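Ribulose bisphosphate carboxylase (Pyrococcus horikoshii, PDB 2D69) catalyses the addition of carbon dioxide and water to ribulose 1,5-bisphosphate, yielding two molecules of 3-phosphoglycerate, probably within an archaeal pathway of AMP degradation. Local coordinates at residues A47-I52 with G107-M112; T157-K162 with D183-D188; P161-S166 with E189-F194. All coordinates share one frame; numbering follows the deposited sequence.

Interaction 1. Residues A47-I52 with G107-M112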
loop_
_atom_site.group_PDB
_atom_site.type_symbol
_atom_site.label_atom_id
_atom_site.label_comp_id
_atom_site.label_asym_id
_atom_site.label_seq_id
_atom_site.Cartn_x
_atom_site.Cartn_y
_atom_site.Cartn_z
ATOM N N ALA A 47 -15.122 -38.117 27.042
ATOM C CA ALA A 47 -13.932 -37.411 27.586
ATOM C C ALA A 47 -12.728 -37.642 26.661
ATOM O O ALA A 47 -11.903 -36.751 26.347
ATOM C CB ALA A 47 -13.659 -37.913 29.009
ATOM N N SER A 48 -12.666 -38.876 26.208
ATOM C CA SER A 48 -11.641 -39.346 25.298
ATOM C C SER A 48 -11.632 -38.624 23.932
ATOM O O SER A 48 -10.614 -38.081 23.482
ATOM C CB SER A 48 -11.908 -40.830 25.052
ATOM O OG SER A 48 -10.920 -41.267 24.218
ATOM N N GLU A 49 -12.781 -38.622 23.273
ATOM C CA GLU A 49 -12.888 -38.120 21.938
ATOM C C GLU A 49 -12.787 -36.574 21.965
ATOM O O GLU A 49 -12.354 -35.961 20.993
ATOM C CB GLU A 49 -14.168 -38.635 21.305
ATOM C CG GLU A 49 -14.360 -38.267 19.839
ATOM C CD GLU A 49 -13.408 -38.997 18.897
ATOM O OE1 GLU A 49 -12.856 -40.073 19.303
ATOM O OE2 GLU A 49 -13.217 -38.474 17.761
ATOM N N SER A 50 -13.147 -35.951 23.083
ATOM C CA SER A 50 -12.979 -34.505 23.212
ATOM C C SER A 50 -11.584 -34.126 23.729
ATOM O O SER A 50 -11.316 -32.984 23.947
ATOM C CB SER A 50 -14.068 -33.880 24.086
ATOM O OG SER A 50 -14.283 -34.539 25.329
ATOM N N SER A 51 -10.706 -35.089 23.959
ATOM C CA SER A 51 -9.369 -34.782 24.457
ATOM C C SER A 51 -8.331 -35.519 23.622
ATOM O O SER A 51 -8.188 -35.166 22.481
ATOM C CB SER A 51 -9.245 -35.054 25.980
ATOM O OG SER A 51 -9.268 -36.437 26.313
ATOM N N ILE A 52 -7.661 -36.540 24.149
ATOM C CA ILE A 52 -6.523 -37.166 23.485
ATOM C C ILE A 52 -6.878 -38.441 22.743
ATOM O O ILE A 52 -6.039 -39.015 22.034
ATOM C CB ILE A 52 -5.373 -37.466 24.495
ATOM C CG1 ILE A 52 -5.780 -38.456 25.593
ATOM C CG2 ILE A 52 -4.876 -36.241 25.174
ATOM C CD1 ILE A 52 -4.608 -39.078 26.303
ATOM N N GLY A 107 -17.845 -31.704 18.781
ATOM C CA GLY A 107 -17.425 -32.168 17.475
ATOM C C GLY A 107 -17.811 -33.606 17.200
ATOM O O GLY A 107 -19.009 -33.934 17.114
ATOM N N ASN A 108 -16.814 -34.473 17.095
ATOM C CA ASN A 108 -17.036 -35.882 16.778
ATOM C C ASN A 108 -17.852 -36.598 17.818
ATOM O O ASN A 108 -18.323 -37.715 17.552
ATOM C CB ASN A 108 -15.702 -36.618 16.638
ATOM C CG ASN A 108 -15.081 -36.426 15.274
ATOM O OD1 ASN A 108 -15.578 -35.622 14.461
ATOM N ND2 ASN A 108 -13.996 -37.158 14.995
ATOM N N VAL A 109 -17.992 -36.015 19.004
ATOM C CA VAL A 109 -18.658 -36.738 20.092
ATOM C C VAL A 109 -20.132 -37.066 19.778
ATOM O O VAL A 109 -20.681 -38.074 20.246
ATOM C CB VAL A 109 -18.561 -36.002 21.459
ATOM C CG1 VAL A 109 -17.167 -36.110 22.042
ATOM C CG2 VAL A 109 -18.995 -34.568 21.360
ATOM N N PHE A 110 -20.763 -36.200 18.996
ATOM C CA PHE A 110 -22.176 -36.314 18.691
ATOM C C PHE A 110 -22.476 -37.456 17.750
ATOM O O PHE A 110 -23.623 -37.920 17.678
ATOM C CB PHE A 110 -22.665 -35.031 18.043
ATOM C CG PHE A 110 -22.794 -33.890 18.986
ATOM C CD1 PHE A 110 -22.056 -32.738 18.810
ATOM C CD2 PHE A 110 -23.714 -33.929 20.012
ATOM C CE1 PHE A 110 -22.213 -31.672 19.681
ATOM C CE2 PHE A 110 -23.889 -32.840 20.880
ATOM C CZ PHE A 110 -23.157 -31.717 20.711
ATOM N N GLY A 111 -21.460 -37.914 17.034
ATOM C CA GLY A 111 -21.620 -39.008 16.114
ATOM C C GLY A 111 -21.218 -40.382 16.642
ATOM O O GLY A 111 -21.286 -41.318 15.903
ATOM N N MET A 112 -20.854 -40.506 17.907
ATOM C CA MET A 112 -20.399 -41.789 18.459
ATOM C C MET A 112 -21.501 -42.833 18.509
ATOM O O MET A 112 -22.541 -42.626 19.140
ATOM C CB MET A 112 -19.774 -41.576 19.836
ATOM C CG MET A 112 -18.521 -40.740 19.715
ATOM S SD MET A 112 -17.573 -40.554 21.216
ATOM C CE MET A 112 -18.711 -39.728 22.291
#
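Glu49 OE2 takes a hydrogen bond from Asn108 ND2, 3.2 Å long with an angle of 154° at the hydrogen. The carboxylate and amide planes lie 16° apart, and OE2 is met nearly along its C-O axis, so the two flat groups come together almost coplanar at their tips. Behind the bond, the CH2 groups fill in: Glu49 CG sits 3.8 Å from Asn108 CB. With CG anti to the backbone N (chi1 -175°), the glutamate chain runs out from its helix toward the short 3-10 turn at 108-111, then bends at chi2 to bring the carboxylate to the amide. The contact thus joins the C-terminal end of helix 39-49 to the loop between helix 98-105 and strand 115-124, within the N-terminal domain of the RuBisCO large chain. On the apolar side of Glu49, its CB rests against Val109 CG1 at 4.0 Å and Met112 SD at 3.9 Å. Val109 CG1 also lies near the backbone N of Ser50, whose hydroxyl is engaged by Ile46 O and Tyr88. Val109 leans on Leu118 of strand 115-124. Glu49 and Asn108 pack against Glu189 of the second subunit, whose Lys162 makes a long, weak ion pair with Glu49 OE2.

Interaction 2. Residues T157-K162 with D183-D188. With SO4 (sulfate ion), chain E.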
loop_
_atom_site.group_PDB
_atom_site.type_symbol
_atom_site.label_atom_id
_atom_site.label_comp_id
_atom_site.label_asym_id
_atom_site.label_seq_id
_atom_site.Cartn_x
_atom_site.Cartn_y
_atom_site.Cartn_z
ATOM N N THR A 157 -39.023 -3.757 14.928
ATOM C CA THR A 157 -39.958 -4.330 13.980
ATOM C C THR A 157 -39.304 -4.791 12.664
ATOM O O THR A 157 -38.612 -4.028 12.005
ATOM C CB THR A 157 -41.037 -3.331 13.697
ATOM O OG1 THR A 157 -41.895 -3.248 14.847
ATOM C CG2 THR A 157 -41.994 -3.846 12.653
ATOM N N VAL A 158 -39.553 -6.042 12.295
ATOM C CA VAL A 158 -39.265 -6.544 10.944
ATOM C C VAL A 158 -40.504 -6.294 10.087
ATOM O O VAL A 158 -41.587 -6.721 10.452
ATOM C CB VAL A 158 -39.079 -8.067 10.927
ATOM C CG1 VAL A 158 -38.654 -8.541 9.518
ATOM C CG2 VAL A 158 -38.081 -8.507 11.995
ATOM N N PRO A 159 -40.387 -5.608 8.954
ATOM C CA PRO A 159 -41.564 -5.421 8.112
ATOM C C PRO A 159 -42.140 -6.758 7.619
ATOM O O PRO A 159 -41.468 -7.796 7.607
ATOM C CB PRO A 159 -41.044 -4.562 6.955
ATOM C CG PRO A 159 -39.860 -3.869 7.501
ATOM C CD PRO A 159 -39.215 -4.895 8.412
ATOM N N LYS A 160 -43.430 -6.700 7.315
ATOM C CA LYS A 160 -44.225 -7.794 6.752
ATOM C C LYS A 160 -44.800 -7.327 5.410
ATOM O O LYS A 160 -45.342 -6.219 5.358
ATOM C CB LYS A 160 -45.407 -8.117 7.684
ATOM C CG LYS A 160 -45.029 -8.801 9.015
ATOM C CD LYS A 160 -44.282 -10.116 8.828
ATOM C CE LYS A 160 -43.235 -10.394 9.944
ATOM N NZ LYS A 160 -43.959 -10.980 11.148
ATOM N N PRO A 161 -44.685 -8.107 4.329
ATOM C CA PRO A 161 -43.972 -9.388 4.285
ATOM C C PRO A 161 -42.474 -9.175 4.430
ATOM O O PRO A 161 -41.992 -8.038 4.381
ATOM C CB PRO A 161 -44.286 -9.915 2.899
ATOM C CG PRO A 161 -44.564 -8.694 2.082
ATOM C CD PRO A 161 -45.253 -7.756 3.019
ATOM N N LYS A 162 -41.763 -10.262 4.655
ATOM C CA LYS A 162 -40.356 -10.187 5.012
ATOM C C LYS A 162 -39.395 -10.055 3.809
ATOM O O LYS A 162 -38.295 -9.495 3.950
ATOM C CB LYS A 162 -40.020 -11.335 5.963
ATOM C CG LYS A 162 -40.032 -12.726 5.391
ATOM C CD LYS A 162 -40.536 -13.715 6.473
ATOM C CE LYS A 162 -39.995 -15.118 6.302
ATOM N NZ LYS A 162 -38.746 -15.357 7.097
ATOM N N ASP A 183 -37.946 1.785 17.846
ATOM C CA ASP A 183 -36.567 2.189 18.013
ATOM C C ASP A 183 -35.707 1.634 16.880
ATOM O O ASP A 183 -34.915 2.373 16.283
ATOM C CB ASP A 183 -36.003 1.773 19.363
ATOM C CG ASP A 183 -36.799 2.304 20.515
ATOM O OD1 ASP A 183 -36.835 3.541 20.659
ATOM O OD2 ASP A 183 -37.415 1.561 21.321
ATOM N N LEU A 184 -35.918 0.347 16.570
ATOM C CA LEU A 184 -35.058 -0.427 15.729
ATOM C C LEU A 184 -35.788 -1.079 14.546
ATOM O O LEU A 184 -36.668 -1.921 14.722
ATOM C CB LEU A 184 -34.443 -1.501 16.605
ATOM C CG LEU A 184 -33.592 -1.054 17.787
ATOM C CD1 LEU A 184 -33.160 -2.277 18.565
ATOM C CD2 LEU A 184 -32.402 -0.239 17.310
ATOM N N LEU A 185 -35.475 -0.652 13.320
ATOM C CA LEU A 185 -35.920 -1.340 12.140
ATOM C C LEU A 185 -35.100 -2.584 12.086
ATOM O O LEU A 185 -33.916 -2.550 12.427
ATOM C CB LEU A 185 -35.650 -0.489 10.921
ATOM C CG LEU A 185 -36.027 -1.121 9.569
ATOM C CD1 LEU A 185 -37.539 -1.354 9.435
ATOM C CD2 LEU A 185 -35.493 -0.261 8.456
ATOM N N LYS A 186 -35.682 -3.699 11.668
ATOM C CA LYS A 186 -34.943 -4.941 11.623
ATOM C C LYS A 186 -35.176 -5.642 10.297
ATOM O O LYS A 186 -36.303 -5.868 9.903
ATOM C CB LYS A 186 -35.303 -5.842 12.817
ATOM C CG LYS A 186 -34.584 -7.180 12.901
ATOM C CD LYS A 186 -34.931 -8.023 14.160
ATOM C CE LYS A 186 -34.574 -9.538 13.928
ATOM N NZ LYS A 186 -34.731 -10.127 12.481
ATOM N N ASP A 187 -34.105 -6.019 9.622
ATOM C CA ASP A 187 -34.220 -6.860 8.435
ATOM C C ASP A 187 -34.509 -8.288 8.841
ATOM O O ASP A 187 -33.957 -8.760 9.832
ATOM C CB ASP A 187 -32.895 -6.940 7.675
ATOM C CG ASP A 187 -32.569 -5.692 6.887
ATOM O OD1 ASP A 187 -33.436 -4.807 6.659
ATOM O OD2 ASP A 187 -31.407 -5.538 6.449
ATOM N N ASP A 188 -35.258 -8.994 7.996
ATOM C CA ASP A 188 -35.443 -10.409 8.099
ATOM C C ASP A 188 -34.143 -11.138 7.861
ATOM O O ASP A 188 -33.309 -10.690 7.100
ATOM C CB ASP A 188 -36.435 -10.905 7.050
ATOM C CG ASP A 188 -36.880 -12.316 7.321
ATOM O OD1 ASP A 188 -36.439 -13.269 6.601
ATOM O OD2 ASP A 188 -37.661 -12.538 8.283
HETATM S S SO4 E . -43.865 -11.683 14.553
HETATM O O1 SO4 E . -44.913 -11.478 13.566
HETATM O O2 SO4 E . -44.148 -12.846 15.359
HETATM O O3 SO4 E . -42.640 -11.920 13.814
HETATM O O4 SO4 E . -43.704 -10.489 15.363
HETATM O O HOH W 1 -36.616 -7.473 5.837
#
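The carboxylate of Asp188 has the Lys162 chain laid over one face, with Lys162 CB 3.6 Å from Asp188 CG, while the ammonium group curls round to the oxygen edge. There Lys162 NZ forms a salt bridge to Asp188 OD1 at 3.2 Å, on the syn side and 24° out of the carboxylate plane, and a weak bond to OD2. Lys162 CG occupies the crowded position between the backbone N and carbonyl carbon (chi1 69°), which sets the chain above that face. Asp188 OD1 also accepts Asn190 N, and Lys162 NZ has a further partner in Glu189. A water bridges Lys162 O and Asp188 N.

The segments take in the end of strand 154-157 and all of strand 184-186, the first two of the TIM barrel, parallel neighbours linked by a beta-alpha-beta crossover through helix 167-179. Thr157 N bonds to Leu184 O and Lys186 N to Thr157 O, both at 3.0 Å. The pattern then stops: Pro159 has no N-H to offer, so the buried Lys186 O meets Val158 CA in a CA-H...O contact of 3.2 Å and the proline CD. Pro159 CG touches Leu185 CD1, the side chains crossing at about a right angle. Val158 CG2 crosses the Lys186 chain obliquely, touching it from CB to NZ; this lysine, a predicted carbamate ligand of magnesium but unmodified here, bends at chi4, where NZ donates to Asp187 O at 3.1 Å. Lys160, the predicted proton acceptor, reaches a sulfate with NZ through a weak bond to O3; Gly350, Gly373 and Gln370 also hold this ion.

Interaction 3. Residues P161-S166 with E189-F194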
loop_
_atom_site.group_PDB
_atom_site.type_symbol
_atom_site.label_atom_id
_atom_site.label_comp_id
_atom_site.label_asym_id
_atom_site.label_seq_id
_atom_site.Cartn_x
_atom_site.Cartn_y
_atom_site.Cartn_z
ATOM N N PRO A 161 -44.685 -8.107 4.329
ATOM C CA PRO A 161 -43.972 -9.388 4.285
ATOM C C PRO A 161 -42.474 -9.175 4.430
ATOM O O PRO A 161 -41.992 -8.038 4.381
ATOM C CB PRO A 161 -44.286 -9.915 2.899
ATOM C CG PRO A 161 -44.564 -8.694 2.082
ATOM C CD PRO A 161 -45.253 -7.756 3.019
ATOM N N LYS A 162 -41.763 -10.262 4.655
ATOM C CA LYS A 162 -40.356 -10.187 5.012
ATOM C C LYS A 162 -39.395 -10.055 3.809
ATOM O O LYS A 162 -38.295 -9.495 3.950
ATOM C CB LYS A 162 -40.020 -11.335 5.963
ATOM C CG LYS A 162 -40.032 -12.726 5.391
ATOM C CD LYS A 162 -40.536 -13.715 6.473
ATOM C CE LYS A 162 -39.995 -15.118 6.302
ATOM N NZ LYS A 162 -38.746 -15.357 7.097
ATOM N N MET A 163 -39.862 -10.449 2.618
ATOM C CA MET A 163 -39.099 -10.255 1.380
ATOM C C MET A 163 -39.876 -9.502 0.301
ATOM O O MET A 163 -41.089 -9.425 0.368
ATOM C CB MET A 163 -38.675 -11.633 0.855
ATOM C CG MET A 163 -37.986 -12.484 1.931
ATOM S SD MET A 163 -36.196 -12.195 1.992
ATOM C CE MET A 163 -35.735 -13.541 0.792
ATOM N N GLY A 164 -39.157 -8.947 -0.676
ATOM C CA GLY A 164 -39.709 -8.466 -1.926
ATOM C C GLY A 164 -39.657 -6.976 -2.081
ATOM O O GLY A 164 -39.981 -6.419 -3.124
ATOM N N TRP A 165 -39.319 -6.289 -1.017
ATOM C CA TRP A 165 -39.271 -4.821 -1.031
ATOM C C TRP A 165 -38.137 -4.222 -1.902
ATOM O O TRP A 165 -36.963 -4.620 -1.781
ATOM C CB TRP A 165 -39.000 -4.321 0.391
ATOM C CG TRP A 165 -39.918 -4.829 1.456
ATOM C CD1 TRP A 165 -39.751 -5.931 2.191
ATOM C CD2 TRP A 165 -41.112 -4.202 1.925
ATOM N NE1 TRP A 165 -40.770 -6.065 3.093
ATOM C CE2 TRP A 165 -41.636 -5.017 2.943
ATOM C CE3 TRP A 165 -41.795 -3.055 1.575
ATOM C CZ2 TRP A 165 -42.804 -4.720 3.623
ATOM C CZ3 TRP A 165 -42.969 -2.729 2.276
ATOM C CH2 TRP A 165 -43.454 -3.569 3.279
ATOM N N SER A 166 -38.495 -3.228 -2.714
ATOM C CA SER A 166 -37.546 -2.289 -3.303
ATOM C C SER A 166 -37.023 -1.290 -2.264
ATOM O O SER A 166 -37.601 -1.077 -1.202
ATOM C CB SER A 166 -38.195 -1.483 -4.447
ATOM O OG SER A 166 -38.970 -0.415 -3.938
ATOM N N GLU A 189 -34.017 -12.301 8.491
ATOM C CA GLU A 189 -32.832 -13.136 8.371
ATOM C C GLU A 189 -32.515 -13.583 6.944
ATOM O O GLU A 189 -31.376 -13.870 6.619
ATOM C CB GLU A 189 -32.937 -14.342 9.323
ATOM C CG GLU A 189 -33.890 -15.480 8.918
ATOM C CD GLU A 189 -35.364 -15.245 9.239
ATOM O OE1 GLU A 189 -36.207 -16.093 8.801
ATOM O OE2 GLU A 189 -35.697 -14.209 9.882
ATOM N N ASN A 190 -33.525 -13.652 6.110
ATOM C CA ASN A 190 -33.361 -13.961 4.675
ATOM C C ASN A 190 -33.027 -12.759 3.795
ATOM O O ASN A 190 -32.621 -12.934 2.670
ATOM C CB ASN A 190 -34.688 -14.546 4.121
ATOM C CG ASN A 190 -35.124 -15.775 4.870
ATOM O OD1 ASN A 190 -34.325 -16.370 5.603
ATOM N ND2 ASN A 190 -36.369 -16.183 4.680
ATOM N N PHE A 191 -33.256 -11.555 4.292
ATOM C CA PHE A 191 -33.223 -10.351 3.469
ATOM C C PHE A 191 -31.844 -9.715 3.488
ATOM O O PHE A 191 -31.500 -9.002 4.415
ATOM C CB PHE A 191 -34.266 -9.397 4.009
ATOM C CG PHE A 191 -34.468 -8.161 3.192
ATOM C CD1 PHE A 191 -33.966 -6.944 3.626
ATOM C CD2 PHE A 191 -35.261 -8.194 2.072
ATOM C CE1 PHE A 191 -34.214 -5.770 2.894
ATOM C CE2 PHE A 191 -35.510 -7.028 1.321
ATOM C CZ PHE A 191 -34.973 -5.821 1.732
ATOM N N THR A 192 -31.030 -10.000 2.464
ATOM C CA THR A 192 -29.641 -9.512 2.420
ATOM C C THR A 192 -29.448 -8.454 1.345
ATOM O O THR A 192 -29.465 -7.240 1.619
ATOM C CB THR A 192 -28.700 -10.680 2.229
ATOM O OG1 THR A 192 -29.124 -11.524 1.133
ATOM C CG2 THR A 192 -28.716 -11.574 3.478
ATOM N N SER A 193 -29.338 -8.930 0.117
ATOM C CA SER A 193 -29.061 -8.099 -1.024
ATOM C C SER A 193 -29.637 -8.762 -2.243
ATOM O O SER A 193 -29.360 -9.916 -2.465
ATOM C CB SER A 193 -27.565 -7.842 -1.255
ATOM O OG SER A 193 -27.459 -6.715 -2.108
ATOM N N PHE A 194 -30.467 -8.012 -2.991
ATOM C CA PHE A 194 -31.095 -8.484 -4.209
ATOM C C PHE A 194 -30.979 -7.448 -5.328
ATOM O O PHE A 194 -30.768 -6.205 -5.035
ATOM C CB PHE A 194 -32.566 -8.817 -3.897
ATOM C CG PHE A 194 -32.744 -9.678 -2.663
ATOM C CD1 PHE A 194 -33.065 -9.106 -1.442
ATOM C CD2 PHE A 194 -32.573 -11.040 -2.730
ATOM C CE1 PHE A 194 -33.206 -9.912 -0.307
ATOM C CE2 PHE A 194 -32.682 -11.829 -1.606
ATOM C CZ PHE A 194 -33.005 -11.255 -0.389
#
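Met163 points its sulfur at the edge of the Phe191 ring, SD lying 5.4 Å from the ring centroid and 89° off its normal, a Met-aromatic contact. The chain bends at chi2 (-88°) and again at chi3, which carries CE on to Phe194 CZ at 3.8 Å; the sulfur meets that second ring obliquely. Asn190 CB packs against the thioether, 3.5 Å from Met163 SD and close to CE, the side chains at about a right angle. An alanine in place of Met163 would probably open a gap between the Phe191 edge, Phe194 CZ and Asn190 CB, leaving both rings without their sulfur and methyl partner. Farther along, Phe191 CE2 approaches the edge of the Trp165 indole, whose NE1 is hydrogen-bonded to Pro161 O at 2.7 Å. At the other end Lys162 NZ makes a salt bridge to Glu189 OE1 at 3.1 Å, tying a predicted substrate-binding lysine to a predicted magnesium ligand. Ser51 of the second subunit packs on Met163. Both segments are barrel loops that follow strands: Ser166 N-caps helix 167-179, whose Tyr170 stacks on Phe191 and meets Trp165 edge-to-face, while Ser193 OG bonds to Phe199 N at the start of helix 199-217.

In the fold
From the N terminus, interaction 1 comes first: it closes a loop of 54 residues within the N-terminal domain and is complete before the barrel begins. Interactions 2 and 3 follow in the catalytic domain, sharing Pro161 and Lys162. They start from the same stretch, and interaction 3 closes a little farther along the chain, 189-194 following directly on 183-188; both span helix 167-179. Their centres are 10 Å apart, and Trp165 packs on Pro159 between them. The centre of interaction 1 lies about 41 Å from that of interaction 2 and about 40 Å from that of interaction 3, yet all three touch the second subunit, where N-terminal and catalytic domains of different chains meet.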